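Local coordinates for putative neuraminyllactose-binding hemagglutinin homolog (Helicobacter pylori, PDB 3BGH), which is probably an outer-membrane lipoprotein adhesin of the flagellar sheath that may bind neuraminyllactose, though its molecular function is not firmly established, at residues Pro44-Asn49 / Met102-Ile108; Ala96-Met102 / Asn133-Pro139. The contacts are given in a common frame with arbitrary orientation. Numbering follows the deposited sequence.

Contact 1 (Pro44-Asn49 / Met102-Ile108); sequences PKIEIN and MDGNVAI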
ATOM      1  N   PRO A  44      11.126  12.749  -5.769  1.00 59.59           N
ATOM      2  CA  PRO A  44      10.248  11.854  -5.020  1.00 59.26           C
ATOM      3  C   PRO A  44      10.710  10.413  -5.170  1.00 58.26           C
ATOM      4  O   PRO A  44      11.109  10.007  -6.262  1.00 58.90           O
ATOM      5  CB  PRO A  44       8.885  12.024  -5.710  1.00 59.10           C
ATOM      6  CG  PRO A  44       8.949  13.296  -6.410  1.00 59.52           C
ATOM      7  CD  PRO A  44      10.396  13.359  -6.889  1.00 60.23           C
ATOM      8  N   LYS A  45      10.696   9.677  -4.069  1.00 56.91           N
ATOM      9  CA  LYS A  45      10.981   8.242  -4.047  1.00 56.37           C
ATOM     10  C   LYS A  45       9.679   7.443  -3.939  1.00 54.59           C
ATOM     11  O   LYS A  45       9.114   7.358  -2.848  1.00 54.66           O
ATOM     12  CB  LYS A  45      11.852   7.926  -2.834  1.00 57.01           C
ATOM     13  CG  LYS A  45      13.316   7.822  -3.132  1.00 60.69           C
ATOM     14  CD  LYS A  45      14.004   9.180  -3.228  1.00 65.94           C
ATOM     15  CE  LYS A  45      15.478   9.028  -3.712  1.00 68.20           C
ATOM     16  NZ  LYS A  45      15.937  10.277  -4.405  1.00 69.53           N
ATOM     17  N   ILE A  46       9.187   6.907  -5.059  1.00 52.31           N
ATOM     18  CA  ILE A  46       7.949   6.127  -5.082  1.00 50.77           C
ATOM     19  C   ILE A  46       8.230   4.704  -5.563  1.00 50.72           C
ATOM     20  O   ILE A  46       8.472   4.485  -6.737  1.00 50.55           O
ATOM     21  CB  ILE A  46       6.851   6.738  -6.020  1.00 50.72           C
ATOM     22  CG1 ILE A  46       6.743   8.279  -5.928  1.00 50.47           C
ATOM     23  CG2 ILE A  46       5.498   6.061  -5.813  1.00 48.72           C
ATOM     24  CD1 ILE A  46       6.244   8.844  -4.620  1.00 48.43           C
ATOM     25  N   GLU A  47       8.205   3.747  -4.649  1.00 50.69           N
ATOM     26  CA  GLU A  47       8.362   2.332  -4.965  1.00 51.18           C
ATOM     27  C   GLU A  47       7.118   1.788  -5.677  1.00 50.72           C
ATOM     28  O   GLU A  47       6.047   2.374  -5.593  1.00 50.31           O
ATOM     29  CB  GLU A  47       8.606   1.547  -3.680  1.00 51.85           C
ATOM     30  CG  GLU A  47       9.856   1.968  -2.927  1.00 53.63           C
ATOM     31  CD  GLU A  47      10.189   1.023  -1.793  1.00 60.74           C
ATOM     32  OE1 GLU A  47      10.347  -0.201  -2.077  1.00 62.20           O
ATOM     33  OE2 GLU A  47      10.292   1.491  -0.619  1.00 63.88           O
ATOM     34  N   ILE A  48       7.260   0.679  -6.393  1.00 50.10           N
ATOM     35  CA  ILE A  48       6.163   0.129  -7.196  1.00 49.77           C
ATOM     36  C   ILE A  48       6.223  -1.363  -6.990  1.00 50.21           C
ATOM     37  O   ILE A  48       7.248  -1.849  -6.539  1.00 49.85           O
ATOM     38  CB  ILE A  48       6.293   0.437  -8.697  1.00 49.61           C
ATOM     39  CG1 ILE A  48       7.728   0.166  -9.188  1.00 49.79           C
ATOM     40  CG2 ILE A  48       5.879   1.879  -9.015  1.00 49.69           C
ATOM     41  CD1 ILE A  48       7.785  -0.172 -10.595  1.00 44.98           C
ATOM     42  N   ASN A  49       5.138  -2.087  -7.266  1.00 50.86           N
ATOM     43  CA  ASN A  49       5.188  -3.548  -7.208  1.00 51.26           C
ATOM     44  C   ASN A  49       5.445  -4.145  -8.609  1.00 52.42           C
ATOM     45  O   ASN A  49       5.542  -3.408  -9.587  1.00 52.10           O
ATOM     46  CB  ASN A  49       3.914  -4.119  -6.568  1.00 50.77           C
ATOM     47  CG  ASN A  49       2.720  -4.094  -7.505  1.00 47.92           C
ATOM     48  OD1 ASN A  49       2.471  -3.109  -8.176  1.00 46.33           O
ATOM     49  ND2 ASN A  49       1.967  -5.168  -7.528  1.00 42.23           N
ATOM     50  N   MET A 102       9.199  13.698  -0.618  1.00 60.83           N
ATOM     51  CA  MET A 102       8.097  12.789  -0.836  1.00 61.50           C
ATOM     52  C   MET A 102       8.560  11.320  -0.948  1.00 60.21           C
ATOM     53  O   MET A 102       9.398  10.989  -1.788  1.00 59.86           O
ATOM     54  CB  MET A 102       7.331  13.187  -2.108  1.00 61.00           C
ATOM     55  CG  MET A 102       5.889  12.682  -2.137  1.00 63.36           C
ATOM     56  SD  MET A 102       5.055  12.973  -3.729  1.00 65.98           S
ATOM     57  CE  MET A 102       5.670  14.668  -4.072  1.00 63.76           C
ATOM     58  N   ASP A 103       8.003  10.458  -0.096  1.00 58.60           N
ATOM     59  CA  ASP A 103       8.257   9.038  -0.144  1.00 57.79           C
ATOM     60  C   ASP A 103       6.959   8.226  -0.086  1.00 55.92           C
ATOM     61  O   ASP A 103       5.958   8.666   0.484  1.00 55.71           O
ATOM     62  CB  ASP A 103       9.210   8.629   0.983  1.00 58.97           C
ATOM     63  CG  ASP A 103      10.512   9.459   0.989  1.00 62.96           C
ATOM     64  OD1 ASP A 103      11.563   8.935   0.553  1.00 66.66           O
ATOM     65  OD2 ASP A 103      10.488  10.639   1.432  1.00 65.73           O
ATOM     66  N   GLY A 104       6.988   7.026  -0.659  1.00 53.82           N
ATOM     67  CA  GLY A 104       5.828   6.149  -0.672  1.00 51.27           C
ATOM     68  C   GLY A 104       5.880   4.997  -1.654  1.00 49.85           C
ATOM     69  O   GLY A 104       6.957   4.544  -2.055  1.00 48.61           O
ATOM     70  N   ASN A 105       4.702   4.499  -2.018  1.00 48.93           N
ATOM     71  CA  ASN A 105       4.606   3.377  -2.932  1.00 48.21           C
ATOM     72  C   ASN A 105       3.249   3.282  -3.491  1.00 47.74           C
ATOM     73  O   ASN A 105       2.265   3.756  -2.890  1.00 48.12           O
ATOM     74  CB  ASN A 105       4.934   2.024  -2.226  1.00 49.09           C
ATOM     75  CG  ASN A 105       3.769   1.505  -1.418  1.00 48.62           C
ATOM     76  OD1 ASN A 105       3.530   1.965  -0.289  1.00 48.72           O
ATOM     77  ND2 ASN A 105       3.007   0.580  -1.998  1.00 43.18           N
ATOM     78  N   VAL A 106       3.187   2.651  -4.650  1.00 47.83           N
ATOM     79  CA  VAL A 106       1.925   2.312  -5.270  1.00 48.88           C
ATOM     80  C   VAL A 106       2.044   0.909  -5.832  1.00 49.34           C
ATOM     81  O   VAL A 106       3.059   0.547  -6.421  1.00 50.37           O
ATOM     82  CB  VAL A 106       1.438   3.369  -6.313  1.00 48.78           C
ATOM     83  CG1 VAL A 106       2.402   3.512  -7.444  1.00 49.97           C
ATOM     84  CG2 VAL A 106       0.065   2.983  -6.869  1.00 49.71           C
ATOM     85  N   ALA A 107       1.028   0.094  -5.592  1.00 49.89           N
ATOM     86  CA  ALA A 107       1.025  -1.272  -6.053  1.00 49.67           C
ATOM     87  C   ALA A 107      -0.300  -1.537  -6.715  1.00 50.54           C
ATOM     88  O   ALA A 107      -1.314  -0.960  -6.340  1.00 50.17           O
ATOM     89  CB  ALA A 107       1.251  -2.209  -4.900  1.00 49.08           C
ATOM     90  N   ILE A 108      -0.278  -2.387  -7.729  1.00 51.87           N
ATOM     91  CA  ILE A 108      -1.498  -2.799  -8.384  1.00 53.09           C
ATOM     92  C   ILE A 108      -1.736  -4.320  -8.166  1.00 54.19           C
ATOM     93  O   ILE A 108      -0.853  -5.162  -8.357  1.00 53.88           O
ATOM     94  CB  ILE A 108      -1.516  -2.315  -9.850  1.00 53.27           C
ATOM     95  CG1 ILE A 108      -1.711  -0.800  -9.820  1.00 53.63           C
ATOM     96  CG2 ILE A 108      -2.650  -2.967 -10.650  1.00 51.22           C
ATOM     97  CD1 ILE A 108      -1.419  -0.082 -11.052  1.00 53.45           C
TER
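Strands 38-48 and 98-114, parallel neighbours in the mixed five-strand sheet, pair here with axes 4.3 Å apart at the closest. On the face carrying Ile46 and Val106, Gly104 leaves a hollow beside Ile46, whose CD1 reaches back to 4.4 Å from Met102 SD. The methyl Val106 CG1 is the bump between the two isoleucines, 4.3 Å from Ile46 CG2 and 4.2 Å from Ile48 CG2, and at the N-terminal end of both segments Pro44 CB sits 4.1 Å from Met102 CB. Helices 54-73 and 186-208 cover this greasy face. The other face is polar: Glu47 and Asn105 stand side by side, Glu47 CB to Asn105 CB 4.0 Å, and their ends reach Lys50 and Ser129 of the second subunit. The backbone ladder runs from Lys45 N to Met102 O (2.9 Å) up to Val106 N to Glu47 O (3.0 Å); the next rung, Asn49 N to Val106 O at 3.5 Å, is weak. There the side chain of Asn49 takes over, with OD1 accepting from Ile108 N and ND2 donating to Ile108 O, both at 2.9 Å. The chemistry implies a two-sided sheet: apolar toward its own helices, polar toward its partner subunit.

Contact 2 (Ala96-Met102 / Asn133-Pro139); sequences ALLVLRM and NLNFVEP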
ATOM      1  N   ALA A  96      17.048  28.453   2.790  1.00 76.20           N
ATOM      2  CA  ALA A  96      15.750  27.859   2.426  1.00 74.11           C
ATOM      3  C   ALA A  96      14.723  27.998   3.539  1.00 72.55           C
ATOM      4  O   ALA A  96      15.080  27.990   4.710  1.00 72.93           O
ATOM      5  CB  ALA A  96      15.930  26.407   2.068  1.00 74.19           C
ATOM      6  N   LEU A  97      13.459  28.157   3.172  1.00 70.32           N
ATOM      7  CA  LEU A  97      12.381  28.088   4.140  1.00 68.60           C
ATOM      8  C   LEU A  97      12.119  26.641   4.573  1.00 68.31           C
ATOM      9  O   LEU A  97      11.931  26.365   5.743  1.00 67.96           O
ATOM     10  CB  LEU A  97      11.094  28.659   3.550  1.00 68.67           C
ATOM     11  CG  LEU A  97       9.862  28.465   4.447  1.00 68.39           C
ATOM     12  CD1 LEU A  97       9.969  29.359   5.676  1.00 66.44           C
ATOM     13  CD2 LEU A  97       8.535  28.670   3.691  1.00 67.16           C
ATOM     14  N   LEU A  98      12.163  25.724   3.611  1.00 67.51           N
ATOM     15  CA  LEU A  98      11.512  24.443   3.719  1.00 66.98           C
ATOM     16  C   LEU A  98      12.229  23.488   2.784  1.00 66.14           C
ATOM     17  O   LEU A  98      12.736  23.900   1.735  1.00 65.73           O
ATOM     18  CB  LEU A  98      10.063  24.644   3.263  1.00 66.41           C
ATOM     19  CG  LEU A  98       8.978  23.592   3.220  1.00 67.76           C
ATOM     20  CD1 LEU A  98       9.079  22.602   4.360  1.00 71.00           C
ATOM     21  CD2 LEU A  98       7.635  24.298   3.289  1.00 67.83           C
ATOM     22  N   VAL A  99      12.306  22.224   3.193  1.00 65.30           N
ATOM     23  CA  VAL A  99      12.685  21.138   2.296  1.00 64.07           C
ATOM     24  C   VAL A  99      11.489  20.211   2.203  1.00 63.20           C
ATOM     25  O   VAL A  99      11.016  19.732   3.213  1.00 63.88           O
ATOM     26  CB  VAL A  99      13.844  20.330   2.833  1.00 64.18           C
ATOM     27  CG1 VAL A  99      14.292  19.307   1.787  1.00 64.56           C
ATOM     28  CG2 VAL A  99      14.985  21.231   3.204  1.00 64.06           C
ATOM     29  N   LEU A 100      10.994  19.993   0.994  1.00 62.00           N
ATOM     30  CA  LEU A 100       9.921  19.079   0.734  1.00 60.53           C
ATOM     31  C   LEU A 100      10.510  17.803   0.160  1.00 60.63           C
ATOM     32  O   LEU A 100      11.435  17.827  -0.649  1.00 59.48           O
ATOM     33  CB  LEU A 100       8.935  19.694  -0.237  1.00 60.81           C
ATOM     34  CG  LEU A 100       8.071  20.874   0.213  1.00 60.16           C
ATOM     35  CD1 LEU A 100       7.205  21.278  -0.957  1.00 60.16           C
ATOM     36  CD2 LEU A 100       7.188  20.477   1.385  1.00 60.67           C
ATOM     37  N   ARG A 101       9.944  16.682   0.587  1.00 60.92           N
ATOM     38  CA  ARG A 101      10.586  15.379   0.487  1.00 61.98           C
ATOM     39  C   ARG A 101       9.498  14.269   0.545  1.00 61.58           C
ATOM     40  O   ARG A 101       8.942  13.981   1.607  1.00 61.88           O
ATOM     41  CB  ARG A 101      11.633  15.275   1.625  1.00 62.46           C
ATOM     42  CG  ARG A 101      12.070  13.915   1.985  1.00 64.92           C
ATOM     43  CD  ARG A 101      13.453  13.932   2.601  1.00 70.41           C
ATOM     44  NE  ARG A 101      14.192  12.748   2.150  1.00 73.53           N
ATOM     45  CZ  ARG A 101      15.300  12.275   2.718  1.00 76.26           C
ATOM     46  NH1 ARG A 101      15.816  12.863   3.794  1.00 76.93           N
ATOM     47  NH2 ARG A 101      15.894  11.200   2.209  1.00 77.54           N
ATOM     48  N   MET A 102       9.199  13.698  -0.618  1.00 60.83           N
ATOM     49  CA  MET A 102       8.097  12.789  -0.836  1.00 61.50           C
ATOM     50  C   MET A 102       8.560  11.320  -0.948  1.00 60.21           C
ATOM     51  O   MET A 102       9.398  10.989  -1.788  1.00 59.86           O
ATOM     52  CB  MET A 102       7.331  13.187  -2.108  1.00 61.00           C
ATOM     53  CG  MET A 102       5.889  12.682  -2.137  1.00 63.36           C
ATOM     54  SD  MET A 102       5.055  12.973  -3.729  1.00 65.98           S
ATOM     55  CE  MET A 102       5.670  14.668  -4.072  1.00 63.76           C
ATOM     56  N   ASN A 133       3.635   9.959   1.167  1.00 49.78           N
ATOM     57  CA  ASN A 133       3.880  10.870   2.241  1.00 50.72           C
ATOM     58  C   ASN A 133       4.775  12.029   1.849  1.00 51.20           C
ATOM     59  O   ASN A 133       5.954  11.839   1.516  1.00 51.04           O
ATOM     60  CB  ASN A 133       4.522  10.138   3.393  1.00 50.96           C
ATOM     61  CG  ASN A 133       4.492  10.946   4.639  1.00 52.70           C
ATOM     62  OD1 ASN A 133       3.410  11.185   5.220  1.00 56.11           O
ATOM     63  ND2 ASN A 133       5.659  11.402   5.070  1.00 51.05           N
ATOM     64  N   LEU A 134       4.222  13.236   1.929  1.00 50.87           N
ATOM     65  CA  LEU A 134       5.011  14.449   1.793  1.00 50.39           C
ATOM     66  C   LEU A 134       5.566  14.936   3.151  1.00 50.60           C
ATOM     67  O   LEU A 134       4.796  15.347   4.007  1.00 49.60           O
ATOM     68  CB  LEU A 134       4.161  15.523   1.139  1.00 50.10           C
ATOM     69  CG  LEU A 134       4.845  16.853   0.801  1.00 50.97           C
ATOM     70  CD1 LEU A 134       6.056  16.614  -0.071  1.00 53.30           C
ATOM     71  CD2 LEU A 134       3.865  17.723   0.078  1.00 50.92           C
ATOM     72  N   ASN A 135       6.900  14.915   3.322  1.00 50.81           N
ATOM     73  CA  ASN A 135       7.531  15.455   4.549  1.00 51.35           C
ATOM     74  C   ASN A 135       7.971  16.919   4.455  1.00 52.19           C
ATOM     75  O   ASN A 135       8.588  17.334   3.477  1.00 53.35           O
ATOM     76  CB  ASN A 135       8.682  14.553   5.061  1.00 50.32           C
ATOM     77  CG  ASN A 135       8.200  13.482   6.064  1.00 50.24           C
ATOM     78  OD1 ASN A 135       7.024  13.419   6.396  1.00 49.82           O
ATOM     79  ND2 ASN A 135       9.121  12.671   6.574  1.00 50.42           N
ATOM     80  N   PHE A 136       7.635  17.702   5.471  1.00 52.64           N
ATOM     81  CA  PHE A 136       8.062  19.089   5.563  1.00 53.22           C
ATOM     82  C   PHE A 136       9.226  19.150   6.536  1.00 54.47           C
ATOM     83  O   PHE A 136       9.076  18.846   7.715  1.00 54.78           O
ATOM     84  CB  PHE A 136       6.916  20.008   6.050  1.00 52.22           C
ATOM     85  CG  PHE A 136       5.747  20.107   5.109  1.00 50.03           C
ATOM     86  CD1 PHE A 136       5.382  21.331   4.578  1.00 47.67           C
ATOM     87  CD2 PHE A 136       4.979  18.991   4.790  1.00 47.62           C
ATOM     88  CE1 PHE A 136       4.269  21.435   3.730  1.00 48.17           C
ATOM     89  CE2 PHE A 136       3.869  19.094   3.918  1.00 46.53           C
ATOM     90  CZ  PHE A 136       3.528  20.298   3.387  1.00 46.99           C
ATOM     91  N   VAL A 137      10.390  19.542   6.039  1.00 56.70           N
ATOM     92  CA  VAL A 137      11.625  19.452   6.801  1.00 58.60           C
ATOM     93  C   VAL A 137      12.302  20.814   6.969  1.00 60.43           C
ATOM     94  O   VAL A 137      12.448  21.587   6.010  1.00 60.10           O
ATOM     95  CB  VAL A 137      12.617  18.449   6.154  1.00 59.06           C
ATOM     96  CG1 VAL A 137      13.858  18.283   7.017  1.00 59.46           C
ATOM     97  CG2 VAL A 137      11.968  17.087   5.910  1.00 57.69           C
ATOM     98  N   GLU A 138      12.697  21.094   8.210  1.00 63.06           N
ATOM     99  CA  GLU A 138      13.515  22.258   8.555  1.00 66.07           C
ATOM    100  C   GLU A 138      14.969  22.016   8.114  1.00 66.72           C
ATOM    101  O   GLU A 138      15.611  21.075   8.556  1.00 67.03           O
ATOM    102  CB  GLU A 138      13.326  22.651  10.032  1.00 66.06           C
ATOM    103  CG  GLU A 138      14.576  22.919  10.867  1.00 70.94           C
ATOM    104  CD  GLU A 138      15.480  24.040  10.332  1.00 75.74           C
ATOM    105  OE1 GLU A 138      14.954  25.060   9.836  1.00 77.03           O
ATOM    106  OE2 GLU A 138      16.723  23.883  10.423  1.00 78.12           O
ATOM    107  N   PRO A 139      15.443  22.824   7.155  1.00 68.01           N
ATOM    108  CA  PRO A 139      16.671  22.575   6.370  1.00 69.10           C
ATOM    109  C   PRO A 139      17.980  22.426   7.145  1.00 70.40           C
ATOM    110  O   PRO A 139      18.821  21.584   6.784  1.00 70.79           O
ATOM    111  CB  PRO A 139      16.734  23.780   5.425  1.00 68.98           C
ATOM    112  CG  PRO A 139      15.293  24.254   5.327  1.00 68.96           C
ATOM    113  CD  PRO A 139      14.738  24.037   6.708  1.00 67.75           C
TER
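Start at Asn133, whose backbone O receives a CA-H...O contact from Met102 CA at 3.3 Å. Leu134 comes next and tucks its CD1 between two neighbours on the facing strand, 4.2 Å from both Met102 CB and Leu100 CB. Asn135 turns to the other face, paired with Arg101: Asn135 N donates to Arg101 O at 2.8 Å, while the return bond from Arg101 N to Asn135 O, 3.3 Å, is weak. Asn135 OD1 bonds to Ser147, with a weak bond from Asn133 ND2 (2.8 Å), and Asn135 ND2 to Asp111 O of the second subunit. Phe136 swings back beside Leu134 and offers a ring face to Leu100, whose CD2 stands 3.9 Å from the ring centroid in a CH-pi contact; Leu98 CD1 packs 3.8 Å from Phe136 CB. Val137 makes two well-formed bonds, Val99 N to Val137 O and Val137 N to Val99 O, both 2.9 Å, with Val99 CB and Val137 CB 4.0 Å apart. Beyond Glu138, Pro139 folds in, its CG 3.7 Å from Val99 CG2 and 4.0 Å from Ala96 CB. This is the antiparallel pairing of a long beta hairpin, strands 98-114 and 123-137, at the end far from its turn.

Strand 98-114 serves both contacts, with Met102 common to the two: contact 1 joins it in parallel to strand 38-48, contact 2 antiparallel to strand 123-137. Where they meet, Asp103 O lies 2.7 Å from Asn133 N, a probable hydrogen bond that carries the hairpin pairing on past Met102. Both are largely buried, but contact 1 sits nearer the middle, its centre about 9 Å from the centre of the chain, against about 14 Å for that of contact 2. Contact 1 combines an apolar face with several polar links to the second subunit. Contact 2 is the more apolar of the two, touches that subunit through Asn133 and Asn135, and packs partly against helix 211-223.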